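Local coordinates for protein major pepsin inhibitor 3 (Ascaris suum, PDB 1F32) that inhibits the aspartic protease pepsin, as a secreted, disulfide-bonded protein made by a parasitic roundworm, at residues E103-F107 and P140-F145; F2-M6 and F107-I111. All coordinates share one frame; numbering follows the deposited sequence.

Contact 1. Residues E103-F107 and P140-F145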
loop_
_atom_site.group_PDB
_atom_site.type_symbol
_atom_site.label_atom_id
_atom_site.label_comp_id
_atom_site.label_asym_id
_atom_site.label_seq_id
_atom_site.Cartn_x
_atom_site.Cartn_y
_atom_site.Cartn_z
ATOM N N GLU A 103 -17.349 -5.310 -0.434
ATOM C CA GLU A 103 -17.429 -4.414 -1.572
ATOM C C GLU A 103 -16.284 -4.651 -2.542
ATOM O O GLU A 103 -16.466 -4.500 -3.752
ATOM C CB GLU A 103 -17.411 -2.955 -1.132
ATOM C CG GLU A 103 -18.695 -2.483 -0.506
ATOM C CD GLU A 103 -18.857 -0.996 -0.666
ATOM O OE1 GLU A 103 -19.297 -0.557 -1.755
ATOM O OE2 GLU A 103 -18.524 -0.272 0.287
ATOM N N VAL A 104 -15.116 -5.010 -2.007
ATOM C CA VAL A 104 -13.954 -5.279 -2.844
ATOM C C VAL A 104 -14.243 -6.481 -3.735
ATOM O O VAL A 104 -13.992 -6.441 -4.930
ATOM C CB VAL A 104 -12.692 -5.580 -1.998
ATOM C CG1 VAL A 104 -11.565 -6.065 -2.901
ATOM C CG2 VAL A 104 -12.258 -4.323 -1.250
ATOM N N GLN A 105 -14.777 -7.554 -3.158
ATOM C CA GLN A 105 -15.070 -8.732 -3.966
ATOM C C GLN A 105 -16.194 -8.468 -4.975
ATOM O O GLN A 105 -16.154 -8.978 -6.096
ATOM C CB GLN A 105 -15.402 -9.915 -3.048
ATOM C CG GLN A 105 -14.546 -11.172 -3.290
ATOM C CD GLN A 105 -13.160 -10.892 -3.877
ATOM O OE1 GLN A 105 -12.316 -10.245 -3.260
ATOM N NE2 GLN A 105 -12.930 -11.397 -5.077
ATOM N N THR A 106 -17.186 -7.668 -4.595
ATOM C CA THR A 106 -18.274 -7.347 -5.516
ATOM C C THR A 106 -17.679 -6.576 -6.680
ATOM O O THR A 106 -18.026 -6.804 -7.826
ATOM C CB THR A 106 -19.366 -6.476 -4.860
ATOM O OG1 THR A 106 -20.068 -7.245 -3.884
ATOM C CG2 THR A 106 -20.376 -5.972 -5.921
ATOM N N PHE A 107 -16.763 -5.656 -6.386
ATOM C CA PHE A 107 -16.155 -4.882 -7.456
ATOM C C PHE A 107 -15.318 -5.768 -8.365
ATOM O O PHE A 107 -15.403 -5.662 -9.580
ATOM C CB PHE A 107 -15.289 -3.745 -6.897
ATOM C CG PHE A 107 -14.681 -2.873 -7.965
ATOM C CD1 PHE A 107 -13.494 -3.243 -8.602
ATOM C CD2 PHE A 107 -15.318 -1.698 -8.361
ATOM C CE1 PHE A 107 -12.946 -2.460 -9.616
ATOM C CE2 PHE A 107 -14.779 -0.899 -9.384
ATOM C CZ PHE A 107 -13.598 -1.278 -10.009
ATOM N N PRO A 140 -18.413 -1.072 -13.474
ATOM C CA PRO A 140 -18.847 -0.934 -12.092
ATOM C C PRO A 140 -18.375 0.384 -11.515
ATOM O O PRO A 140 -17.354 0.951 -11.947
ATOM C CB PRO A 140 -18.172 -2.115 -11.398
ATOM C CG PRO A 140 -16.911 -2.273 -12.176
ATOM C CD PRO A 140 -17.388 -2.122 -13.603
ATOM N N PRO A 141 -19.123 0.912 -10.544
ATOM C CA PRO A 141 -18.704 2.171 -9.932
ATOM C C PRO A 141 -17.684 1.724 -8.882
ATOM O O PRO A 141 -17.653 0.555 -8.505
ATOM C CB PRO A 141 -19.983 2.666 -9.282
ATOM C CG PRO A 141 -20.610 1.396 -8.826
ATOM C CD PRO A 141 -20.425 0.480 -10.010
ATOM N N PRO A 142 -16.840 2.633 -8.398
ATOM C CA PRO A 142 -15.867 2.212 -7.387
ATOM C C PRO A 142 -16.571 1.839 -6.075
ATOM O O PRO A 142 -17.727 2.222 -5.839
ATOM C CB PRO A 142 -14.949 3.429 -7.257
ATOM C CG PRO A 142 -15.824 4.568 -7.668
ATOM C CD PRO A 142 -16.616 4.028 -8.815
ATOM N N PRO A 143 -15.901 1.045 -5.223
ATOM C CA PRO A 143 -16.512 0.654 -3.951
ATOM C C PRO A 143 -17.003 1.913 -3.251
ATOM O O PRO A 143 -16.367 2.966 -3.346
ATOM C CB PRO A 143 -15.363 -0.025 -3.203
ATOM C CG PRO A 143 -14.576 -0.657 -4.315
ATOM C CD PRO A 143 -14.573 0.428 -5.399
ATOM N N SER A 144 -18.127 1.812 -2.553
ATOM C CA SER A 144 -18.677 2.980 -1.876
ATOM C C SER A 144 -17.719 3.573 -0.851
ATOM O O SER A 144 -17.759 4.773 -0.585
ATOM C CB SER A 144 -20.012 2.637 -1.208
ATOM O OG SER A 144 -19.844 1.666 -0.191
ATOM N N PHE A 145 -16.839 2.748 -0.288
ATOM C CA PHE A 145 -15.908 3.264 0.701
ATOM C C PHE A 145 -14.866 4.222 0.126
ATOM O O PHE A 145 -14.127 4.862 0.872
ATOM C CB PHE A 145 -15.237 2.120 1.482
ATOM C CG PHE A 145 -14.475 1.130 0.632
ATOM C CD1 PHE A 145 -13.387 1.527 -0.136
ATOM C CD2 PHE A 145 -14.815 -0.219 0.659
ATOM C CE1 PHE A 145 -12.643 0.599 -0.864
ATOM C CE2 PHE A 145 -14.081 -1.156 -0.060
ATOM C CZ PHE A 145 -12.991 -0.747 -0.824
#

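Contact 2. Residues F2-M6 and F107-I111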
loop_
_atom_site.group_PDB
_atom_site.type_symbol
_atom_site.label_atom_id
_atom_site.label_comp_id
_atom_site.label_asym_id
_atom_site.label_seq_id
_atom_site.Cartn_x
_atom_site.Cartn_y
_atom_site.Cartn_z
ATOM N N PHE A 2 -7.113 2.403 -16.909
ATOM C CA PHE A 2 -8.195 1.469 -16.504
ATOM C C PHE A 2 -8.851 2.002 -15.232
ATOM O O PHE A 2 -8.528 3.094 -14.766
ATOM C CB PHE A 2 -7.611 0.079 -16.243
ATOM C CG PHE A 2 -8.534 -1.044 -16.615
ATOM C CD1 PHE A 2 -8.908 -1.241 -17.942
ATOM C CD2 PHE A 2 -9.031 -1.907 -15.641
ATOM C CE1 PHE A 2 -9.765 -2.282 -18.296
ATOM C CE2 PHE A 2 -9.890 -2.954 -15.983
ATOM C CZ PHE A 2 -10.257 -3.141 -17.312
ATOM N N LEU A 3 -9.769 1.229 -14.669
ATOM C CA LEU A 3 -10.456 1.647 -13.453
ATOM C C LEU A 3 -10.101 0.741 -12.282
ATOM O O LEU A 3 -10.623 0.885 -11.178
ATOM C CB LEU A 3 -11.966 1.661 -13.687
ATOM C CG LEU A 3 -12.734 0.382 -14.024
ATOM C CD1 LEU A 3 -14.126 0.789 -14.497
ATOM C CD2 LEU A 3 -12.038 -0.418 -15.109
ATOM N N PHE A 4 -9.179 -0.178 -12.527
ATOM C CA PHE A 4 -8.770 -1.111 -11.491
ATOM C C PHE A 4 -7.388 -1.683 -11.766
ATOM O O PHE A 4 -7.001 -1.895 -12.922
ATOM C CB PHE A 4 -9.796 -2.245 -11.419
ATOM C CG PHE A 4 -9.445 -3.334 -10.449
ATOM C CD1 PHE A 4 -9.484 -3.103 -9.079
ATOM C CD2 PHE A 4 -9.093 -4.599 -10.909
ATOM C CE1 PHE A 4 -9.179 -4.120 -8.175
ATOM C CE2 PHE A 4 -8.786 -5.624 -10.020
ATOM C CZ PHE A 4 -8.829 -5.389 -8.652
ATOM N N SER A 5 -6.632 -1.893 -10.693
ATOM C CA SER A 5 -5.323 -2.506 -10.792
ATOM C C SER A 5 -5.104 -3.164 -9.441
ATOM O O SER A 5 -5.627 -2.700 -8.418
ATOM C CB SER A 5 -4.219 -1.476 -11.081
ATOM O OG SER A 5 -3.869 -0.740 -9.923
ATOM N N MET A 6 -4.367 -4.266 -9.442
ATOM C CA MET A 6 -4.086 -4.977 -8.206
ATOM C C MET A 6 -2.669 -5.520 -8.224
ATOM O O MET A 6 -2.124 -5.824 -9.285
ATOM C CB MET A 6 -5.066 -6.142 -8.018
ATOM C CG MET A 6 -4.834 -7.306 -8.977
ATOM S SD MET A 6 -5.960 -8.687 -8.673
ATOM C CE MET A 6 -6.936 -8.658 -10.183
ATOM N N PHE A 107 -16.763 -5.656 -6.386
ATOM C CA PHE A 107 -16.155 -4.882 -7.456
ATOM C C PHE A 107 -15.318 -5.768 -8.365
ATOM O O PHE A 107 -15.403 -5.662 -9.580
ATOM C CB PHE A 107 -15.289 -3.745 -6.897
ATOM C CG PHE A 107 -14.681 -2.873 -7.965
ATOM C CD1 PHE A 107 -13.494 -3.243 -8.602
ATOM C CD2 PHE A 107 -15.318 -1.698 -8.361
ATOM C CE1 PHE A 107 -12.946 -2.460 -9.616
ATOM C CE2 PHE A 107 -14.779 -0.899 -9.384
ATOM C CZ PHE A 107 -13.598 -1.278 -10.009
ATOM N N ARG A 108 -14.512 -6.653 -7.790
ATOM C CA ARG A 108 -13.681 -7.529 -8.612
ATOM C C ARG A 108 -14.565 -8.403 -9.501
ATOM O O ARG A 108 -14.256 -8.645 -10.672
ATOM C CB ARG A 108 -12.804 -8.413 -7.722
ATOM C CG ARG A 108 -11.813 -7.611 -6.878
ATOM C CD ARG A 108 -11.071 -8.487 -5.884
ATOM N NE ARG A 108 -10.002 -9.268 -6.499
ATOM C CZ ARG A 108 -9.329 -10.225 -5.864
ATOM N NH1 ARG A 108 -9.624 -10.518 -4.605
ATOM N NH2 ARG A 108 -8.358 -10.877 -6.481
ATOM N N GLU A 109 -15.662 -8.881 -8.931
ATOM C CA GLU A 109 -16.590 -9.715 -9.673
ATOM C C GLU A 109 -17.259 -8.902 -10.781
ATOM O O GLU A 109 -17.526 -9.432 -11.857
ATOM C CB GLU A 109 -17.617 -10.310 -8.716
ATOM C CG GLU A 109 -16.979 -11.266 -7.703
ATOM C CD GLU A 109 -17.893 -11.598 -6.538
ATOM O OE1 GLU A 109 -18.984 -11.007 -6.460
ATOM O OE2 GLU A 109 -17.511 -12.445 -5.692
ATOM N N LYS A 110 -17.526 -7.617 -10.527
ATOM C CA LYS A 110 -18.157 -6.773 -11.553
ATOM C C LYS A 110 -17.157 -6.408 -12.640
ATOM O O LYS A 110 -17.509 -6.312 -13.819
ATOM C CB LYS A 110 -18.755 -5.505 -10.944
ATOM C CG LYS A 110 -20.085 -5.753 -10.266
ATOM C CD LYS A 110 -20.796 -4.480 -9.917
ATOM C CE LYS A 110 -22.186 -4.784 -9.388
ATOM N NZ LYS A 110 -22.922 -3.547 -9.031
ATOM N N ILE A 111 -15.907 -6.202 -12.248
ATOM C CA ILE A 111 -14.869 -5.900 -13.222
ATOM C C ILE A 111 -14.737 -7.124 -14.124
ATOM O O ILE A 111 -14.600 -7.001 -15.339
ATOM C CB ILE A 111 -13.520 -5.600 -12.528
ATOM C CG1 ILE A 111 -13.426 -4.103 -12.241
ATOM C CG2 ILE A 111 -12.355 -6.080 -13.384
ATOM C CD1 ILE A 111 -13.373 -3.229 -13.494
#

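Contact 1. Residues E103-F107 and P140-F145
The carboxylate of E103 takes the backbone N-H of S144: S144 N lies 2.8 Å from E103 OE1 with an angle of 159° at the hydrogen. The donor arrives on the syn side of OE1 but 32° out of the carboxylate plane. S144 OG sits beside the other oxygen, E103 OE2, though the model is too tight there for its exact position to be trusted. Glutamate suits this place because its chain, extended beyond CG, spans from the helix to the backbone of the neighbouring loop. S144 begins a 3-10 turn; the first N-H groups of such a turn have no carbonyl within it to bond to, and the carboxylate supplies an acceptor for this one.

Next to this polar pair the contact becomes apolar. P143 CB lies 3.4 Å above the plane of the F145 ring and over its centre, so the proline and the phenylalanine of one segment make a single surface for the helix. V104 CG2 reaches the ring edge in plane, 3.7 Å from F145 CZ. The run P140-P143 has the phi and psi values of a polyproline II helix, an extended form that rigid prolines adopt readily, and it passes along one flank of helix 98-116.

F107, with CG anti to the backbone N (chi1 -178°), carries its ring out to this run. The carbonyl oxygen P141 O meets the ring edge near its plane, 3.2 Å from F107 CD2, where the ring hydrogens carry slight positive charge. P140 CG makes an off-centre CH-pi contact, 4.2 Å from the centroid of the F107 ring. P143 CD packs 3.7 Å from F107 CD2, and the ring of F76, in strand 72-76, meets F107 edge-to-face.

Contact 2. Residues F2-M6 and F107-I111
F2 touches I111 lightly, its ring atom CE2 lying 4.3 Å from I111 CD1. The ring does more for its own neighbour: L3 CD2 lies 3.3 Å above its plane, offset toward the rim, and the aromatic thus backs the leucine methyl that meets I111. L3 and I111 reach toward each other tip to tip, with L3 CD2 3.5 Å from I111 CD1. Branched aliphatic chains fit here because their methyl ends can meet closely beside the F2 and F107 rings, which L3 also touches.

F4 carries the largest share of the first segment's contact. Its CG stands anti to the backbone N (chi1 176°), which swings the ring past the F107 ring, the two side chains running in opposite directions. The two planes are turned 51° from each other, an oblique pairing with centroids 5.5 Å apart. The nearest ring atoms are F4 CD1 and F107 CE1, 3.6 Å apart, while F4 CB approaches the edge of F107 in its plane. The far end of the F4 ring, at CZ, rests 4.1 Å from R108 CG, so the arginine lends its aliphatic part to the apolar cluster. Its polar end turns to Q105, whose OE1 is hydrogen-bonded to R108 NH1.

S5 bonds to N75 through its backbone and its hydroxyl, joining strand 5-8 to strand 72-76 at the edge of the five-stranded antiparallel sheet. M6, also exposed, closes the series. Its chain bends at chi3 (114°), and SD comes 3.9 Å from R108 NH2, crossing the arginine at about a right angle in a loose van der Waals contact. F74 of strand 72-76 touches F4 and M6 as well as R108 of helix 98-116, and so joins the edge of the sheet to the helix.

In the fold
Both contacts hold helix 98-116, and F107 belongs to each: the proline run lies along one part of its ring and F4 along another. Their centres are about 8 Å apart, and P140 bridges them by packing on K110 and I111. Contact 1 is the more buried, with five of nine touching residues buried, and adds a hydrogen bond from the C-terminal segment's backbone to a helix carboxylate. Contact 2 has two of seven buried and relies on apolar and aromatic packing, with exposed residues at both ends, F2 and M6. Together they bring the N-terminal and C-terminal segments, far apart in sequence, onto the one helix beside the five-stranded sheet.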